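PDB 6BRM: putative metal-dependent isothiocyanate hydrolase SaxA from Pectobacterium carotovorum, which probably hydrolyses isothiocyanates, as a dizinc enzyme of the metallo-beta-lactamase superfamily. Local coordinates for residues L13-K18 with D117-Y122; D61-T66 with M85-Q90. All blocks are in the same frame, centred on the assembly; numbering follows the deposited sequence.

Interaction 1: residues L13-K18 with D117-Y122; sequences LQYAGK and DGLTIY
Tyr-15 and Leu-119 meet side chain to side chain where a hairpin tip of one sheet approaches the loop residues leading into strand 120-124 of the other. From CB of Tyr-15 the side chain leaves with CG anti to the backbone N (chi1 -165°) and so beside the carbonyl carbon; the ring beyond it meets Leu-119. One side of the ring makes the contact: CD1 of Tyr-15 lies 3.4 Å from CD1 of Leu-119, and CE1 is about equally near that same methyl. The two side chains cross obliquely. At the tip, OH turns to a different part of the fold and hydrogen-bonds to the carbonyl O of Lys-157. The Leu-119 methyl also reaches CB of Ala-16, 4.2 Å away, so a single branch touches two successive residues. Beyond this apolar patch, Lys-18 NZ and Asp-117 OD2 stand 4.2 Å apart, too far for a salt bridge, so any attraction between the opposite charges is probably modest. Ala-16 and Gly-17, both with positive phi, form the two-residue type I' turn, closed by backbone bonds from Tyr-15 N to Lys-18 O (2.7 Å) and from Lys-18 N to Tyr-15 O (3.2 Å). A beta hairpin from one sheet thus packs against the loop residues leading into strand 120-124 of the other, at one end of the two-sheet core typical of the alpha-beta/beta-alpha metallo-beta-lactamase fold.

Interaction 2: residues D61-T66 with M85-Q90; sequences DAVILT and MLIYTQ
Val-63 is gripped by Leu-86 and Tyr-88 through its backbone. Its N donates to Leu-86 O at 2.9 Å, and its O accepts from Tyr-88 N at 2.7 Å. Tyr-88 O in turn receives Leu-65 N at 2.9 Å, the alternation expected of parallel strands, with Val-63 opposite Ile-87 and Ile-64 opposite Tyr-88. On one face of this pair, the side chains of Val-63 and Ile-87 lie side by side, pointing the same way. A bend at chi2 (-60°) brings CD1 of Ile-87 within 3.7 Å of Val-63 CB, while Met-85 crosses Val-63 at about a right angle, with Met-85 CG 3.7 Å from Val-63 CG2. Leu-65 CD2 meets the other branch of Ile-87, at CG2. On the opposite face Ile-64 CG1 lies against Tyr-88 CB, the two side chains crossing obliquely, and the Tyr-88 ring has CE2 3.8 Å from Ala-62 CB. In the next shell, Pro-24 touches both Val-63 and Leu-65, and Leu-149 and Phe-151 of the second sheet meet Ile-64. Past the strand ends, the amide NE2 of Gln-90 is anchored to Asp-94 in helix 92-100. The two strands belong to a beta-alpha-beta crossover through helix 75-80; strand 18-22 flanks 62-64 and strand 106-108 flanks 87-89, which places the pair inside the first sheet.

In the fold
Interaction 2 is nested within the chain loop closed by interaction 1, and their centres lie 13 Å apart. They touch where CA of Lys-18 comes 3.5 Å from OD2 of Asp-61, an oxygen that also accepts a hydrogen bond from the backbone N of Lys-19; Asp-61, just before strand 62-64, thus packs against the beginning of strand 18-22. The two contacts differ in their relation to the dizinc centre. Interaction 1 lies away from it, whereas strand 62-64 of interaction 2 leads, through Leu-65 and Thr-66, to the zinc ligands His-67, His-69, Asp-71 and His-72. The side chain of Thr-66, hydrogen-bonded to Asp-23, is about 7 Å from a zinc ion.

Interaction 1: residues L13-K18 with D117-Y122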
ATOM      1  N   LEU B  13      21.516   1.342 -16.019  1.00 54.73           N
ATOM      2  CA  LEU B  13      20.560   0.568 -16.806  1.00 53.30           C
ATOM      3  C   LEU B  13      20.465   1.155 -18.206  1.00 53.71           C
ATOM      4  O   LEU B  13      19.899   2.238 -18.384  1.00 54.05           O
ATOM      5  CB  LEU B  13      19.189   0.610 -16.121  1.00 52.42           C
ATOM      6  CG  LEU B  13      17.959   0.062 -16.853  1.00 52.81           C
ATOM      7  CD1 LEU B  13      18.207  -1.331 -17.418  1.00 51.55           C
ATOM      8  CD2 LEU B  13      16.758   0.056 -15.916  1.00 52.85           C
ATOM      9  N   GLN B  14      21.036   0.454 -19.188  1.00 54.47           N
ATOM     10  CA  GLN B  14      20.894   0.835 -20.593  1.00 55.05           C
ATOM     11  C   GLN B  14      19.621   0.191 -21.152  1.00 55.44           C
ATOM     12  O   GLN B  14      19.579  -1.020 -21.375  1.00 56.70           O
ATOM     13  CB  GLN B  14      22.130   0.439 -21.405  1.00 56.07           C
ATOM     14  CG  GLN B  14      22.123   1.003 -22.827  1.00 58.02           C
ATOM     15  CD  GLN B  14      23.505   1.306 -23.393  1.00 58.65           C
ATOM     16  OE1 GLN B  14      24.433   1.677 -22.668  1.00 58.60           O
ATOM     17  NE2 GLN B  14      23.637   1.176 -24.708  1.00 58.76           N
ATOM     18  N   TYR B  15      18.587   1.011 -21.356  1.00 55.60           N
ATOM     19  CA  TYR B  15      17.244   0.538 -21.717  1.00 54.22           C
ATOM     20  C   TYR B  15      16.667   1.384 -22.857  1.00 54.26           C
ATOM     21  O   TYR B  15      16.519   2.604 -22.717  1.00 52.89           O
ATOM     22  CB  TYR B  15      16.329   0.611 -20.486  1.00 54.78           C
ATOM     23  CG  TYR B  15      15.025  -0.159 -20.610  1.00 54.02           C
ATOM     24  CD1 TYR B  15      13.954   0.350 -21.345  1.00 53.48           C
ATOM     25  CD2 TYR B  15      14.852  -1.386 -19.970  1.00 53.27           C
ATOM     26  CE1 TYR B  15      12.761  -0.347 -21.454  1.00 52.02           C
ATOM     27  CE2 TYR B  15      13.659  -2.089 -20.076  1.00 52.81           C
ATOM     28  CZ  TYR B  15      12.616  -1.561 -20.819  1.00 51.89           C
ATOM     29  OH  TYR B  15      11.430  -2.244 -20.936  1.00 50.58           O
ATOM     30  N   ALA B  16      16.351   0.726 -23.976  1.00 53.96           N
ATOM     31  CA  ALA B  16      15.726   1.358 -25.149  1.00 52.46           C
ATOM     32  C   ALA B  16      16.559   2.504 -25.740  1.00 51.77           C
ATOM     33  O   ALA B  16      16.031   3.565 -26.092  1.00 52.84           O
ATOM     34  CB  ALA B  16      14.309   1.821 -24.813  1.00 53.48           C
ATOM     35  N   GLY B  17      17.864   2.265 -25.853  1.00 51.00           N
ATOM     36  CA  GLY B  17      18.804   3.253 -26.372  1.00 49.89           C
ATOM     37  C   GLY B  17      19.078   4.437 -25.462  1.00 49.24           C
ATOM     38  O   GLY B  17      19.571   5.457 -25.934  1.00 48.37           O
ATOM     39  N   LYS B  18      18.773   4.300 -24.168  1.00 51.90           N
ATOM     40  CA  LYS B  18      18.973   5.363 -23.168  1.00 52.98           C
ATOM     41  C   LYS B  18      19.633   4.765 -21.934  1.00 52.88           C
ATOM     42  O   LYS B  18      19.347   3.621 -21.583  1.00 53.06           O
ATOM     43  CB  LYS B  18      17.638   5.994 -22.755  1.00 53.99           C
ATOM     44  CG  LYS B  18      16.808   6.565 -23.896  1.00 55.37           C
ATOM     45  CD  LYS B  18      17.487   7.750 -24.574  1.00 56.57           C
ATOM     46  CE  LYS B  18      16.615   8.365 -25.664  1.00 57.72           C
ATOM     47  NZ  LYS B  18      16.060   7.365 -26.623  1.00 58.99           N
ATOM     48  N   ASP B 117       8.808   8.366 -27.625  1.00 50.54           N
ATOM     49  CA  ASP B 117       9.706   7.286 -28.066  1.00 49.69           C
ATOM     50  C   ASP B 117       9.109   5.871 -27.980  1.00 47.05           C
ATOM     51  O   ASP B 117       9.465   5.000 -28.776  1.00 46.56           O
ATOM     52  CB  ASP B 117      10.992   7.348 -27.219  1.00 52.41           C
ATOM     53  CG  ASP B 117      11.927   6.180 -27.468  1.00 52.79           C
ATOM     54  OD1 ASP B 117      12.309   5.979 -28.642  1.00 52.78           O
ATOM     55  OD2 ASP B 117      12.265   5.466 -26.492  1.00 51.83           O
ATOM     56  N   GLY B 118       8.225   5.646 -27.007  1.00 46.39           N
ATOM     57  CA  GLY B 118       7.643   4.324 -26.738  1.00 44.39           C
ATOM     58  C   GLY B 118       7.999   3.804 -25.355  1.00 43.47           C
ATOM     59  O   GLY B 118       7.434   2.808 -24.905  1.00 44.49           O
ATOM     60  N   LEU B 119       8.947   4.462 -24.684  1.00 42.54           N
ATOM     61  CA  LEU B 119       9.340   4.100 -23.325  1.00 41.07           C
ATOM     62  C   LEU B 119       8.287   4.575 -22.336  1.00 40.57           C
ATOM     63  O   LEU B 119       7.877   5.736 -22.369  1.00 41.84           O
ATOM     64  CB  LEU B 119      10.693   4.732 -22.973  1.00 39.71           C
ATOM     65  CG  LEU B 119      11.330   4.341 -21.637  1.00 39.12           C
ATOM     66  CD1 LEU B 119      11.737   2.877 -21.648  1.00 38.98           C
ATOM     67  CD2 LEU B 119      12.530   5.223 -21.343  1.00 40.07           C
ATOM     68  N   THR B 120       7.871   3.671 -21.455  1.00 40.21           N
ATOM     69  CA  THR B 120       6.943   3.976 -20.377  1.00 41.35           C
ATOM     70  C   THR B 120       7.633   3.648 -19.058  1.00 42.33           C
ATOM     71  O   THR B 120       8.245   2.583 -18.935  1.00 43.44           O
ATOM     72  CB  THR B 120       5.654   3.137 -20.500  1.00 41.87           C
ATOM     73  OG1 THR B 120       5.138   3.244 -21.832  1.00 43.08           O
ATOM     74  CG2 THR B 120       4.597   3.609 -19.518  1.00 41.94           C
ATOM     75  N   ILE B 121       7.532   4.558 -18.084  1.00 41.44           N
ATOM     76  CA  ILE B 121       8.082   4.353 -16.742  1.00 40.85           C
ATOM     77  C   ILE B 121       6.957   4.502 -15.724  1.00 41.35           C
ATOM     78  O   ILE B 121       6.405   5.589 -15.569  1.00 42.27           O
ATOM     79  CB  ILE B 121       9.215   5.360 -16.430  1.00 39.94           C
ATOM     80  CG1 ILE B 121      10.434   5.073 -17.316  1.00 39.07           C
ATOM     81  CG2 ILE B 121       9.620   5.294 -14.956  1.00 40.21           C
ATOM     82  CD1 ILE B 121      11.488   6.160 -17.290  1.00 39.21           C
ATOM     83  N   TYR B 122       6.628   3.413 -15.034  1.00 42.99           N
ATOM     84  CA  TYR B 122       5.597   3.426 -13.995  1.00 45.23           C
ATOM     85  C   TYR B 122       6.240   3.514 -12.611  1.00 45.94           C
ATOM     86  O   TYR B 122       7.155   2.745 -12.305  1.00 46.55           O
ATOM     87  CB  TYR B 122       4.742   2.161 -14.059  1.00 45.71           C
ATOM     88  CG  TYR B 122       4.025   1.918 -15.369  1.00 46.46           C
ATOM     89  CD1 TYR B 122       2.756   2.454 -15.602  1.00 47.26           C
ATOM     90  CD2 TYR B 122       4.594   1.119 -16.363  1.00 47.18           C
ATOM     91  CE1 TYR B 122       2.084   2.220 -16.797  1.00 48.41           C
ATOM     92  CE2 TYR B 122       3.930   0.874 -17.558  1.00 48.55           C
ATOM     93  CZ  TYR B 122       2.677   1.429 -17.773  1.00 49.10           C
ATOM     94  OH  TYR B 122       2.019   1.190 -18.956  1.00 48.71           O
TER

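Interaction 2: residues D61-T66 with M85-Q90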
ATOM      1  N   ASP B  61      21.930   9.684 -19.396  1.00 54.45           N
ATOM      2  CA  ASP B  61      20.896  10.627 -19.859  1.00 53.42           C
ATOM      3  C   ASP B  61      20.138  11.282 -18.709  1.00 51.72           C
ATOM      4  O   ASP B  61      19.800  12.466 -18.783  1.00 50.70           O
ATOM      5  CB  ASP B  61      19.900   9.930 -20.791  1.00 53.33           C
ATOM      6  CG  ASP B  61      20.510   9.569 -22.126  1.00 52.27           C
ATOM      7  OD1 ASP B  61      20.960  10.493 -22.832  1.00 51.44           O
ATOM      8  OD2 ASP B  61      20.534   8.369 -22.473  1.00 52.09           O
ATOM      9  N   ALA B  62      19.845  10.507 -17.668  1.00 50.99           N
ATOM     10  CA  ALA B  62      19.200  11.037 -16.464  1.00 51.00           C
ATOM     11  C   ALA B  62      19.440  10.156 -15.238  1.00 49.71           C
ATOM     12  O   ALA B  62      19.713   8.966 -15.361  1.00 48.85           O
ATOM     13  CB  ALA B  62      17.706  11.204 -16.703  1.00 51.42           C
ATOM     14  N   VAL B  63      19.329  10.770 -14.062  1.00 49.59           N
ATOM     15  CA  VAL B  63      19.445  10.086 -12.775  1.00 50.10           C
ATOM     16  C   VAL B  63      18.032   9.849 -12.236  1.00 49.42           C
ATOM     17  O   VAL B  63      17.144  10.678 -12.441  1.00 48.84           O
ATOM     18  CB  VAL B  63      20.274  10.935 -11.778  1.00 51.13           C
ATOM     19  CG1 VAL B  63      20.328  10.296 -10.399  1.00 51.29           C
ATOM     20  CG2 VAL B  63      21.692  11.147 -12.304  1.00 51.84           C
ATOM     21  N   ILE B  64      17.827   8.723 -11.553  1.00 49.63           N
ATOM     22  CA  ILE B  64      16.529   8.399 -10.952  1.00 49.80           C
ATOM     23  C   ILE B  64      16.716   8.108  -9.460  1.00 50.82           C
ATOM     24  O   ILE B  64      17.473   7.210  -9.097  1.00 53.94           O
ATOM     25  CB  ILE B  64      15.840   7.204 -11.657  1.00 49.90           C
ATOM     26  CG1 ILE B  64      15.876   7.378 -13.187  1.00 50.38           C
ATOM     27  CG2 ILE B  64      14.393   7.071 -11.185  1.00 49.87           C
ATOM     28  CD1 ILE B  64      15.320   6.209 -13.972  1.00 50.25           C
ATOM     29  N   LEU B  65      16.030   8.881  -8.611  1.00 49.57           N
ATOM     30  CA  LEU B  65      16.052   8.706  -7.155  1.00 48.80           C
ATOM     31  C   LEU B  65      14.724   8.122  -6.678  1.00 49.46           C
ATOM     32  O   LEU B  65      13.681   8.775  -6.796  1.00 47.65           O
ATOM     33  CB  LEU B  65      16.288  10.051  -6.449  1.00 48.64           C
ATOM     34  CG  LEU B  65      17.721  10.531  -6.177  1.00 48.89           C
ATOM     35  CD1 LEU B  65      18.711  10.071  -7.236  1.00 49.38           C
ATOM     36  CD2 LEU B  65      17.742  12.049  -6.054  1.00 48.14           C
ATOM     37  N   THR B  66      14.778   6.905  -6.131  1.00 49.41           N
ATOM     38  CA  THR B  66      13.608   6.261  -5.528  1.00 49.35           C
ATOM     39  C   THR B  66      13.223   6.957  -4.222  1.00 49.75           C
ATOM     40  O   THR B  66      12.040   7.088  -3.912  1.00 50.25           O
ATOM     41  CB  THR B  66      13.849   4.765  -5.246  1.00 49.97           C
ATOM     42  OG1 THR B  66      14.950   4.604  -4.340  1.00 51.82           O
ATOM     43  CG2 THR B  66      14.131   4.009  -6.541  1.00 49.68           C
ATOM     44  N   MET B  85      22.436  18.042 -14.619  1.00 56.19           N
ATOM     45  CA  MET B  85      21.925  16.704 -14.938  1.00 56.46           C
ATOM     46  C   MET B  85      20.416  16.633 -14.702  1.00 56.23           C
ATOM     47  O   MET B  85      19.898  17.228 -13.751  1.00 57.65           O
ATOM     48  CB  MET B  85      22.630  15.651 -14.068  1.00 57.76           C
ATOM     49  CG  MET B  85      22.186  14.203 -14.265  1.00 58.84           C
ATOM     50  SD  MET B  85      22.628  13.500 -15.865  1.00 61.80           S
ATOM     51  CE  MET B  85      24.406  13.356 -15.676  1.00 62.42           C
ATOM     52  N   LEU B  86      19.728  15.889 -15.566  1.00 54.00           N
ATOM     53  CA  LEU B  86      18.294  15.640 -15.426  1.00 53.51           C
ATOM     54  C   LEU B  86      18.036  14.613 -14.312  1.00 53.53           C
ATOM     55  O   LEU B  86      18.385  13.438 -14.460  1.00 52.63           O
ATOM     56  CB  LEU B  86      17.706  15.142 -16.754  1.00 53.55           C
ATOM     57  CG  LEU B  86      16.214  14.780 -16.808  1.00 53.73           C
ATOM     58  CD1 LEU B  86      15.324  15.922 -16.335  1.00 53.65           C
ATOM     59  CD2 LEU B  86      15.838  14.364 -18.221  1.00 54.63           C
ATOM     60  N   ILE B  87      17.424  15.056 -13.213  1.00 52.49           N
ATOM     61  CA  ILE B  87      17.106  14.180 -12.084  1.00 50.86           C
ATOM     62  C   ILE B  87      15.608  13.876 -12.057  1.00 50.06           C
ATOM     63  O   ILE B  87      14.788  14.793 -12.073  1.00 49.76           O
ATOM     64  CB  ILE B  87      17.489  14.809 -10.721  1.00 51.68           C
ATOM     65  CG1 ILE B  87      18.870  15.487 -10.765  1.00 52.87           C
ATOM     66  CG2 ILE B  87      17.446  13.756  -9.620  1.00 51.68           C
ATOM     67  CD1 ILE B  87      20.025  14.573 -11.123  1.00 53.12           C
ATOM     68  N   TYR B  88      15.273  12.588 -12.000  1.00 48.84           N
ATOM     69  CA  TYR B  88      13.897  12.117 -11.853  1.00 48.40           C
ATOM     70  C   TYR B  88      13.650  11.735 -10.390  1.00 49.94           C
ATOM     71  O   TYR B  88      14.288  10.809  -9.881  1.00 50.89           O
ATOM     72  CB  TYR B  88      13.648  10.900 -12.757  1.00 48.09           C
ATOM     73  CG  TYR B  88      13.339  11.233 -14.211  1.00 48.04           C
ATOM     74  CD1 TYR B  88      12.176  11.925 -14.558  1.00 47.32           C
ATOM     75  CD2 TYR B  88      14.197  10.838 -15.242  1.00 48.63           C
ATOM     76  CE1 TYR B  88      11.883  12.225 -15.879  1.00 47.60           C
ATOM     77  CE2 TYR B  88      13.909  11.133 -16.571  1.00 48.26           C
ATOM     78  CZ  TYR B  88      12.750  11.827 -16.884  1.00 47.89           C
ATOM     79  OH  TYR B  88      12.456  12.127 -18.191  1.00 46.20           O
ATOM     80  N   THR B  89      12.730  12.438  -9.724  1.00 49.06           N
ATOM     81  CA  THR B  89      12.393  12.164  -8.320  1.00 47.87           C
ATOM     82  C   THR B  89      11.022  11.513  -8.150  1.00 48.81           C
ATOM     83  O   THR B  89      10.187  11.524  -9.052  1.00 49.86           O
ATOM     84  CB  THR B  89      12.434  13.440  -7.460  1.00 47.84           C
ATOM     85  OG1 THR B  89      11.418  14.354  -7.892  1.00 48.84           O
ATOM     86  CG2 THR B  89      13.801  14.104  -7.547  1.00 48.57           C
ATOM     87  N   GLN B  90      10.822  10.963  -6.958  1.00 49.20           N
ATOM     88  CA  GLN B  90       9.615  10.227  -6.568  1.00 48.20           C
ATOM     89  C   GLN B  90       8.397  11.134  -6.365  1.00 49.50           C
ATOM     90  O   GLN B  90       7.292  10.787  -6.788  1.00 48.45           O
ATOM     91  CB  GLN B  90       9.920   9.461  -5.273  1.00 48.06           C
ATOM     92  CG  GLN B  90       8.744   8.815  -4.553  1.00 48.29           C
ATOM     93  CD  GLN B  90       9.150   8.194  -3.225  1.00 48.03           C
ATOM     94  OE1 GLN B  90       8.612   7.164  -2.826  1.00 48.51           O
ATOM     95  NE2 GLN B  90      10.103   8.817  -2.535  1.00 46.22           N
TER